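Local coordinates for protein ribonucleoside triphosphate reductase (Lactobacillus leichmannii, PDB 1L1L) that catalyses the adenosylcobalamin-dependent reduction of ribonucleoside triphosphates to the corresponding deoxyribonucleoside triphosphates, as a class II ribonucleotide reductase that works as an allosterically regulated monomer, at residues Y446-T451 / D531-L536; E438-A443 / K523-A528; D236-Q241 / D283-L288. All coordinates share one frame; numbering follows the deposited sequence.

Interaction 1 (Y446-T451 / D531-L536); sequences YAKRVT and DYSKTL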
loop_
_atom_site.group_PDB
_atom_site.type_symbol
_atom_site.label_atom_id
_atom_site.label_comp_id
_atom_site.label_asym_id
_atom_site.label_seq_id
_atom_site.Cartn_x
_atom_site.Cartn_y
_atom_site.Cartn_z
ATOM N N TYR A 446 -18.140 5.814 -1.083
ATOM C CA TYR A 446 -16.938 6.583 -1.387
ATOM C C TYR A 446 -16.107 5.723 -2.322
ATOM O O TYR A 446 -15.732 6.146 -3.409
ATOM C CB TYR A 446 -16.147 6.875 -0.101
ATOM C CG TYR A 446 -14.867 7.670 -0.298
ATOM C CD1 TYR A 446 -13.722 7.081 -0.850
ATOM C CD2 TYR A 446 -14.810 9.024 0.035
ATOM C CE1 TYR A 446 -12.557 7.831 -1.067
ATOM C CE2 TYR A 446 -13.656 9.775 -0.178
ATOM C CZ TYR A 446 -12.537 9.178 -0.729
ATOM O OH TYR A 446 -11.410 9.945 -0.952
ATOM N N ALA A 447 -15.859 4.495 -1.884
ATOM C CA ALA A 447 -15.060 3.543 -2.658
ATOM C C ALA A 447 -15.680 3.288 -4.027
ATOM O O ALA A 447 -15.001 3.366 -5.053
ATOM C CB ALA A 447 -14.930 2.235 -1.887
ATOM N N LYS A 448 -16.975 2.990 -4.037
ATOM C CA LYS A 448 -17.674 2.717 -5.282
ATOM C C LYS A 448 -17.422 3.813 -6.308
ATOM O O LYS A 448 -17.245 3.538 -7.495
ATOM C CB LYS A 448 -19.179 2.599 -5.038
ATOM C CG LYS A 448 -19.914 1.906 -6.168
ATOM C CD LYS A 448 -19.701 0.396 -6.085
ATOM C CE LYS A 448 -20.305 -0.319 -7.275
ATOM N NZ LYS A 448 -20.388 -1.780 -7.028
ATOM N N ARG A 449 -17.416 5.063 -5.857
ATOM C CA ARG A 449 -17.189 6.171 -6.769
ATOM C C ARG A 449 -15.790 6.154 -7.376
ATOM O O ARG A 449 -15.617 6.388 -8.577
ATOM C CB ARG A 449 -17.461 7.504 -6.070
ATOM C CG ARG A 449 -18.967 7.882 -6.042
ATOM C CD ARG A 449 -19.178 9.359 -5.659
ATOM N NE ARG A 449 -18.804 9.640 -4.271
ATOM C CZ ARG A 449 -19.514 9.285 -3.208
ATOM N NH1 ARG A 449 -20.661 8.626 -3.349
ATOM N NH2 ARG A 449 -19.076 9.586 -1.993
ATOM N N VAL A 450 -14.785 5.866 -6.555
ATOM C CA VAL A 450 -13.423 5.818 -7.065
ATOM C C VAL A 450 -13.361 4.924 -8.312
ATOM O O VAL A 450 -12.605 5.199 -9.244
ATOM C CB VAL A 450 -12.447 5.287 -5.976
ATOM C CG1 VAL A 450 -11.070 5.037 -6.567
ATOM C CG2 VAL A 450 -12.343 6.296 -4.848
ATOM N N THR A 451 -14.171 3.869 -8.345
ATOM C CA THR A 451 -14.171 2.960 -9.493
ATOM C C THR A 451 -14.619 3.602 -10.811
ATOM O O THR A 451 -14.557 2.965 -11.866
ATOM C CB THR A 451 -15.044 1.712 -9.242
ATOM O OG1 THR A 451 -16.433 2.067 -9.283
ATOM C CG2 THR A 451 -14.719 1.102 -7.898
ATOM N N ASP A 531 -27.767 -1.254 -3.148
ATOM C CA ASP A 531 -28.630 -0.129 -3.490
ATOM C C ASP A 531 -27.939 0.875 -4.411
ATOM O O ASP A 531 -28.523 1.311 -5.402
ATOM C CB ASP A 531 -29.119 0.580 -2.220
ATOM C CG ASP A 531 -29.812 -0.367 -1.245
ATOM O OD1 ASP A 531 -30.199 -1.484 -1.655
ATOM O OD2 ASP A 531 -29.982 0.013 -0.062
ATOM N N TYR A 532 -26.694 1.234 -4.095
ATOM C CA TYR A 532 -25.953 2.203 -4.903
ATOM C C TYR A 532 -25.655 1.672 -6.298
ATOM O O TYR A 532 -25.540 2.438 -7.253
ATOM C CB TYR A 532 -24.644 2.592 -4.199
ATOM C CG TYR A 532 -24.019 3.900 -4.664
ATOM C CD1 TYR A 532 -24.791 4.913 -5.239
ATOM C CD2 TYR A 532 -22.659 4.150 -4.467
ATOM C CE1 TYR A 532 -24.221 6.138 -5.602
ATOM C CE2 TYR A 532 -22.085 5.368 -4.822
ATOM C CZ TYR A 532 -22.867 6.358 -5.389
ATOM O OH TYR A 532 -22.290 7.558 -5.739
ATOM N N SER A 533 -25.516 0.356 -6.410
ATOM C CA SER A 533 -25.241 -0.264 -7.700
ATOM C C SER A 533 -26.488 -0.113 -8.569
ATOM O O SER A 533 -26.398 0.140 -9.765
ATOM C CB SER A 533 -24.896 -1.745 -7.512
ATOM O OG SER A 533 -23.710 -1.882 -6.749
ATOM N N LYS A 534 -27.651 -0.264 -7.948
ATOM C CA LYS A 534 -28.916 -0.121 -8.655
ATOM C C LYS A 534 -29.031 1.310 -9.187
ATOM O O LYS A 534 -29.179 1.529 -10.389
ATOM C CB LYS A 534 -30.078 -0.426 -7.704
ATOM C CG LYS A 534 -31.461 -0.102 -8.271
ATOM C CD LYS A 534 -31.665 -0.780 -9.617
ATOM C CE LYS A 534 -33.018 -0.451 -10.236
ATOM N NZ LYS A 534 -33.126 -1.067 -11.588
ATOM N N THR A 535 -28.944 2.277 -8.279
ATOM C CA THR A 535 -29.039 3.689 -8.627
ATOM C C THR A 535 -28.120 4.090 -9.780
ATOM O O THR A 535 -28.532 4.802 -10.696
ATOM C CB THR A 535 -28.692 4.576 -7.418
ATOM O OG1 THR A 535 -29.667 4.394 -6.385
ATOM C CG2 THR A 535 -28.656 6.016 -7.827
ATOM N N LEU A 536 -26.870 3.643 -9.722
ATOM C CA LEU A 536 -25.896 3.969 -10.754
ATOM C C LEU A 536 -26.039 3.086 -11.985
ATOM O O LEU A 536 -25.642 3.470 -13.086
ATOM C CB LEU A 536 -24.478 3.835 -10.197
ATOM C CG LEU A 536 -24.120 4.809 -9.080
ATOM C CD1 LEU A 536 -22.663 4.607 -8.686
ATOM C CD2 LEU A 536 -24.347 6.234 -9.558
#
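The phenol oxygen of Tyr-532 is held by two groups: NH1 of Arg-449 donates to OH over 3.1 Å, and Asp-63 forms a second hydrogen bond with the same atom. The bond joins the C-terminal ends of helices 436-450 and 512-536, packed side by side in this enzyme, whose fold is built round a 10-stranded alpha-beta barrel; their short segments here run 40° from parallel with axes 11.3 Å apart, a gap bridged by long side chains. OH lies in the guanidinium plane, at its edge, and the N-H...O angle of 158° is fairly straight, while the ring stands steeply to that plane. Arg-449 also makes a salt bridge from NH1 to Glu-81 and a hydrogen bond from NE to Asn-59; several bonds thus hold the head and restrain its rotation.

Lys-448 passes the tyrosine in the reverse direction, its CB 3.9 Å from CD2 of Tyr-532. Because CG is anti to the backbone N (chi1 -162°) and the chain bends at chi2, the aliphatic part runs alongside the ring and carries the ammonium on to the second helix. There NZ forms a salt bridge with Asp-529, and it also hydrogen-bonds to the carbonyl of Asn-539 and OG of Ser-541, just past the end of that helix. OG of Ser-533 is hydrogen-bonded to the carbonyl of Asp-529, and NZ of Lys-448 adds a weak bond to OG at 3.3 Å.

Interaction 2 (E438-A443 / K523-A528); sequences EVFALA and KAVVKA
Ala-441 and Ala-528 bring helices 436-450 and 512-536 almost backbone to backbone, with their CA atoms 5.1 Å apart. The methyl of Ala-528 is aimed at the facing helix and reaches CA of Ala-441 at 3.6 Å. It lies almost equally near the other methyl, CB of Ala-441 being 3.7 Å from CB of Ala-528. With no side chain longer than a methyl at this point, the two helices meet in a close alanine contact, held by van der Waals packing without any hydrogen bond across it.

A second apolar contact is made by one branch of Val-525, whose CG2 sits 3.7 Å from CB of Phe-440 and 3.9 Å from CD2 of the same residue. This branch is anti to the carbonyl carbon of Val-525 and meets the root of the phenylalanine rather than the far end of its ring. Although the CB of Phe-440 faces helix 512-536, the ring turns away from it.

The close alanine pair lies near the solvent border, being itself partly exposed; beyond it the packing gives way, and Lys-523 and Lys-527 point outward without touching segment 438-443. Beneath the pair, Phe-440 and Val-525 both rest on Ile-472 of strand 471-474, and Phe-440 also touches Val-424 of strand 421-424. The two helices thus lie side by side over these parallel strands, while Leu-442 packs against helix 72-90.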
loop_
_atom_site.group_PDB
_atom_site.type_symbol
_atom_site.label_atom_id
_atom_site.label_comp_id
_atom_site.label_asym_id
_atom_site.label_seq_id
_atom_site.Cartn_x
_atom_site.Cartn_y
_atom_site.Cartn_z
ATOM N N GLU A 438 -24.431 3.473 9.363
ATOM C CA GLU A 438 -24.403 4.602 8.427
ATOM C C GLU A 438 -22.978 4.964 8.000
ATOM O O GLU A 438 -22.751 5.455 6.895
ATOM C CB GLU A 438 -25.074 5.842 9.036
ATOM C CG GLU A 438 -24.707 7.141 8.315
ATOM C CD GLU A 438 -25.507 8.350 8.784
ATOM O OE1 GLU A 438 -25.797 8.450 9.996
ATOM O OE2 GLU A 438 -25.831 9.208 7.935
ATOM N N VAL A 439 -22.019 4.726 8.885
ATOM C CA VAL A 439 -20.631 5.034 8.576
ATOM C C VAL A 439 -20.166 4.100 7.467
ATOM O O VAL A 439 -19.596 4.541 6.470
ATOM C CB VAL A 439 -19.735 4.851 9.819
ATOM C CG1 VAL A 439 -18.257 4.957 9.437
ATOM C CG2 VAL A 439 -20.082 5.910 10.859
ATOM N N PHE A 440 -20.425 2.811 7.634
ATOM C CA PHE A 440 -19.996 1.849 6.629
ATOM C C PHE A 440 -20.694 2.019 5.297
ATOM O O PHE A 440 -20.155 1.639 4.257
ATOM C CB PHE A 440 -20.146 0.423 7.158
ATOM C CG PHE A 440 -19.067 0.039 8.132
ATOM C CD1 PHE A 440 -19.252 0.197 9.501
ATOM C CD2 PHE A 440 -17.825 -0.403 7.671
ATOM C CE1 PHE A 440 -18.220 -0.075 10.404
ATOM C CE2 PHE A 440 -16.793 -0.674 8.559
ATOM C CZ PHE A 440 -16.988 -0.509 9.936
ATOM N N ALA A 441 -21.889 2.600 5.310
ATOM C CA ALA A 441 -22.599 2.818 4.061
ATOM C C ALA A 441 -21.945 3.995 3.322
ATOM O O ALA A 441 -21.803 3.977 2.101
ATOM C CB ALA A 441 -24.096 3.092 4.341
ATOM N N LEU A 442 -21.538 5.030 4.055
ATOM C CA LEU A 442 -20.882 6.165 3.408
ATOM C C LEU A 442 -19.542 5.654 2.862
ATOM O O LEU A 442 -19.110 6.018 1.773
ATOM C CB LEU A 442 -20.635 7.297 4.415
ATOM C CG LEU A 442 -21.869 8.094 4.864
ATOM C CD1 LEU A 442 -21.547 8.908 6.116
ATOM C CD2 LEU A 442 -22.315 9.000 3.733
ATOM N N ALA A 443 -18.910 4.785 3.633
ATOM C CA ALA A 443 -17.621 4.226 3.229
ATOM C C ALA A 443 -17.768 3.519 1.887
ATOM O O ALA A 443 -17.063 3.831 0.925
ATOM C CB ALA A 443 -17.131 3.262 4.289
ATOM N N LYS A 523 -22.876 -6.793 6.511
ATOM C CA LYS A 523 -24.143 -6.749 5.802
ATOM C C LYS A 523 -24.535 -5.309 5.450
ATOM O O LYS A 523 -25.192 -5.070 4.441
ATOM C CB LYS A 523 -25.224 -7.438 6.640
ATOM C CG LYS A 523 -24.928 -8.910 6.901
ATOM C CD LYS A 523 -26.075 -9.610 7.607
ATOM C CE LYS A 523 -25.759 -11.085 7.826
ATOM N NZ LYS A 523 -25.446 -11.780 6.541
ATOM N N ALA A 524 -24.095 -4.353 6.265
ATOM C CA ALA A 524 -24.390 -2.938 6.024
ATOM C C ALA A 524 -23.657 -2.445 4.781
ATOM O O ALA A 524 -24.188 -1.648 4.004
ATOM C CB ALA A 524 -23.980 -2.104 7.232
ATOM N N VAL A 525 -22.421 -2.913 4.599
ATOM C CA VAL A 525 -21.640 -2.520 3.433
ATOM C C VAL A 525 -22.214 -3.159 2.169
ATOM O O VAL A 525 -22.208 -2.548 1.106
ATOM C CB VAL A 525 -20.167 -2.968 3.539
ATOM C CG1 VAL A 525 -19.457 -2.639 2.234
ATOM C CG2 VAL A 525 -19.478 -2.279 4.719
ATOM N N VAL A 526 -22.681 -4.400 2.292
ATOM C CA VAL A 526 -23.257 -5.117 1.156
ATOM C C VAL A 526 -24.570 -4.465 0.719
ATOM O O VAL A 526 -24.807 -4.278 -0.476
ATOM C CB VAL A 526 -23.525 -6.605 1.504
ATOM C CG1 VAL A 526 -24.318 -7.279 0.372
ATOM C CG2 VAL A 526 -22.200 -7.336 1.701
ATOM N N LYS A 527 -25.417 -4.122 1.690
ATOM C CA LYS A 527 -26.697 -3.471 1.382
ATOM C C LYS A 527 -26.416 -2.133 0.719
ATOM O O LYS A 527 -26.997 -1.800 -0.311
ATOM C CB LYS A 527 -27.524 -3.249 2.653
ATOM C CG LYS A 527 -28.803 -2.457 2.392
ATOM C CD LYS A 527 -29.738 -2.456 3.592
ATOM C CE LYS A 527 -31.052 -1.752 3.255
ATOM N NZ LYS A 527 -32.047 -1.866 4.362
ATOM N N ALA A 528 -25.511 -1.365 1.317
ATOM C CA ALA A 528 -25.129 -0.073 0.771
ATOM C C ALA A 528 -24.661 -0.223 -0.678
ATOM O O ALA A 528 -25.025 0.572 -1.540
ATOM C CB ALA A 528 -24.025 0.542 1.626
#

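Interaction 3 (D236-Q241 / D283-L288); sequences DLHFAQ and DVNEVL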
loop_
_atom_site.group_PDB
_atom_site.type_symbol
_atom_site.label_atom_id
_atom_site.label_comp_id
_atom_site.label_asym_id
_atom_site.label_seq_id
_atom_site.Cartn_x
_atom_site.Cartn_y
_atom_site.Cartn_z
ATOM N N ASP A 236 11.877 -5.665 -25.177
ATOM C CA ASP A 236 11.343 -6.250 -26.401
ATOM C C ASP A 236 12.375 -6.542 -27.507
ATOM O O ASP A 236 12.103 -7.342 -28.409
ATOM C CB ASP A 236 10.210 -5.376 -26.970
ATOM C CG ASP A 236 8.943 -5.395 -26.104
ATOM O OD1 ASP A 236 8.618 -6.450 -25.529
ATOM O OD2 ASP A 236 8.255 -4.354 -26.016
ATOM N N LEU A 237 13.547 -5.909 -27.439
ATOM C CA LEU A 237 14.585 -6.130 -28.449
ATOM C C LEU A 237 15.343 -7.432 -28.219
ATOM O O LEU A 237 16.216 -7.803 -29.008
ATOM C CB LEU A 237 15.588 -4.976 -28.466
ATOM C CG LEU A 237 15.140 -3.652 -29.090
ATOM C CD1 LEU A 237 16.307 -2.678 -29.059
ATOM C CD2 LEU A 237 14.667 -3.881 -30.524
ATOM N N HIS A 238 15.024 -8.118 -27.127
ATOM C CA HIS A 238 15.687 -9.374 -26.821
ATOM C C HIS A 238 14.903 -10.547 -27.400
ATOM O O HIS A 238 15.366 -11.685 -27.341
ATOM C CB HIS A 238 15.820 -9.557 -25.301
ATOM C CG HIS A 238 16.906 -8.737 -24.674
ATOM N ND1 HIS A 238 16.803 -7.375 -24.490
ATOM C CD2 HIS A 238 18.116 -9.091 -24.181
ATOM C CE1 HIS A 238 17.901 -6.926 -23.910
ATOM N NE2 HIS A 238 18.715 -7.948 -23.712
ATOM N N PHE A 239 13.731 -10.266 -27.965
ATOM C CA PHE A 239 12.870 -11.313 -28.509
ATOM C C PHE A 239 12.467 -11.108 -29.968
ATOM O O PHE A 239 11.919 -10.069 -30.347
ATOM C CB PHE A 239 11.618 -11.452 -27.630
ATOM C CG PHE A 239 11.927 -11.594 -26.160
ATOM C CD1 PHE A 239 12.290 -10.483 -25.397
ATOM C CD2 PHE A 239 11.910 -12.846 -25.548
ATOM C CE1 PHE A 239 12.632 -10.617 -24.050
ATOM C CE2 PHE A 239 12.251 -12.993 -24.203
ATOM C CZ PHE A 239 12.613 -11.878 -23.452
ATOM N N ALA A 240 12.733 -12.123 -30.784
ATOM C CA ALA A 240 12.428 -12.071 -32.210
ATOM C C ALA A 240 11.004 -11.635 -32.541
ATOM O O ALA A 240 10.784 -10.917 -33.513
ATOM C CB ALA A 240 12.712 -13.430 -32.845
ATOM N N GLN A 241 10.040 -12.070 -31.737
ATOM C CA GLN A 241 8.634 -11.735 -31.959
ATOM C C GLN A 241 8.387 -10.232 -32.057
ATOM O O GLN A 241 7.458 -9.788 -32.736
ATOM C CB GLN A 241 7.784 -12.307 -30.826
ATOM C CG GLN A 241 8.047 -11.646 -29.479
ATOM C CD GLN A 241 7.275 -12.298 -28.352
ATOM O OE1 GLN A 241 7.556 -13.433 -27.973
ATOM N NE2 GLN A 241 6.291 -11.583 -27.812
ATOM N N ASP A 283 21.588 -2.886 -15.694
ATOM C CA ASP A 283 21.403 -4.121 -14.944
ATOM C C ASP A 283 20.300 -5.012 -15.517
ATOM O O ASP A 283 20.420 -6.240 -15.523
ATOM C CB ASP A 283 21.138 -3.800 -13.475
ATOM C CG ASP A 283 22.355 -3.199 -12.787
ATOM O OD1 ASP A 283 23.490 -3.435 -13.263
ATOM O OD2 ASP A 283 22.187 -2.504 -11.766
ATOM N N VAL A 284 19.223 -4.398 -16.004
ATOM C CA VAL A 284 18.118 -5.138 -16.596
ATOM C C VAL A 284 18.575 -5.798 -17.897
ATOM O O VAL A 284 18.069 -6.856 -18.302
ATOM C CB VAL A 284 16.919 -4.187 -16.882
ATOM C CG1 VAL A 284 15.944 -4.820 -17.845
ATOM C CG2 VAL A 284 16.214 -3.866 -15.574
ATOM N N ASN A 285 19.536 -5.169 -18.561
ATOM C CA ASN A 285 20.031 -5.717 -19.814
ATOM C C ASN A 285 20.917 -6.925 -19.493
ATOM O O ASN A 285 20.867 -7.940 -20.185
ATOM C CB ASN A 285 20.803 -4.639 -20.580
ATOM C CG ASN A 285 21.031 -5.006 -22.031
ATOM O OD1 ASN A 285 20.125 -5.494 -22.724
ATOM N ND2 ASN A 285 22.244 -4.762 -22.508
ATOM N N GLU A 286 21.710 -6.825 -18.432
ATOM C CA GLU A 286 22.577 -7.934 -18.047
ATOM C C GLU A 286 21.755 -9.186 -17.756
ATOM O O GLU A 286 22.025 -10.257 -18.308
ATOM C CB GLU A 286 23.411 -7.580 -16.815
ATOM C CG GLU A 286 24.487 -6.546 -17.084
ATOM C CD GLU A 286 25.406 -6.338 -15.897
ATOM O OE1 GLU A 286 24.926 -5.852 -14.848
ATOM O OE2 GLU A 286 26.610 -6.669 -16.015
ATOM N N VAL A 287 20.752 -9.054 -16.891
ATOM C CA VAL A 287 19.900 -10.188 -16.555
ATOM C C VAL A 287 19.363 -10.834 -17.821
ATOM O O VAL A 287 19.295 -12.060 -17.924
ATOM C CB VAL A 287 18.693 -9.763 -15.681
ATOM C CG1 VAL A 287 17.748 -10.942 -15.498
ATOM C CG2 VAL A 287 19.179 -9.247 -14.336
ATOM N N LEU A 288 18.979 -10.006 -18.787
ATOM C CA LEU A 288 18.449 -10.524 -20.039
ATOM C C LEU A 288 19.560 -11.138 -20.905
ATOM O O LEU A 288 19.392 -12.233 -21.437
ATOM C CB LEU A 288 17.733 -9.418 -20.813
ATOM C CG LEU A 288 16.410 -8.924 -20.215
ATOM C CD1 LEU A 288 15.969 -7.641 -20.905
ATOM C CD2 LEU A 288 15.348 -10.007 -20.369
#
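A type I beta turn from Asp-236 to Phe-239, at the C-terminal end of helix 224-236, brings the backbone of His-238 to within 7.4 Å of Leu-288, CA to CA, near the end of helix 275-289. Both segments fall in the insertion region recognised in B12-dependent ribonucleotide reductases, and the contact packs a helix-terminating turn against the side of another helix.

Its centre is the imidazole of His-238, which reaches across to the helix and receives Leu-288 over one face. CB of Leu-288 lies 3.7 Å from the ring centroid and 28° off the ring normal, a CH-pi contact displaced toward the NE2-CD2 side, where CB comes within 3.4 Å of His-238 NE2. The CD1 methyl extends over the other part of the ring, 3.7 Å from ND1 of His-238. Leucine is therefore spread over the imidazole instead of touching it at a single point.

Polar neighbours outside the two segments constrain the rotation of the ring: His-238 ND1 is hydrogen-bonded to the carbonyl of Leu-234, one turn back, and NE2 to OD1 of Asn-289, just beyond Leu-288. CG of His-238 lies anti to its own carbonyl carbon (chi1 -77°), which places the ring toward helix 275-289, and the rotation about CB-CG turns ND1 back to the preceding helix and NE2 to the other. Asn-285 approaches in the ring plane at the edge, its amide turned 74° from the imidazole, and its ND2 is hydrogen-bonded to the carbonyl O of Ile-182.

Overall arrangement
Interactions 1 and 2 fasten the same two helices, 436-450 and 512-536, at points whose centres are 11 Å apart. In interaction 2 the helices touch through small apolar side chains and the contact is partly buried, bordering solvent; toward their C-terminal ends, in interaction 1, they stand farther apart and buried charged and polar groups span the distance. Interaction 3 is separate, its centre 43 Å from that of interaction 1, and closes earlier in the chain, within the insertion region. Also buried, it joins a turn to a helix; where interaction 1 relies on salt bridges, interaction 3 combines CH-pi packing on an aromatic face with neutral hydrogen-bond partners.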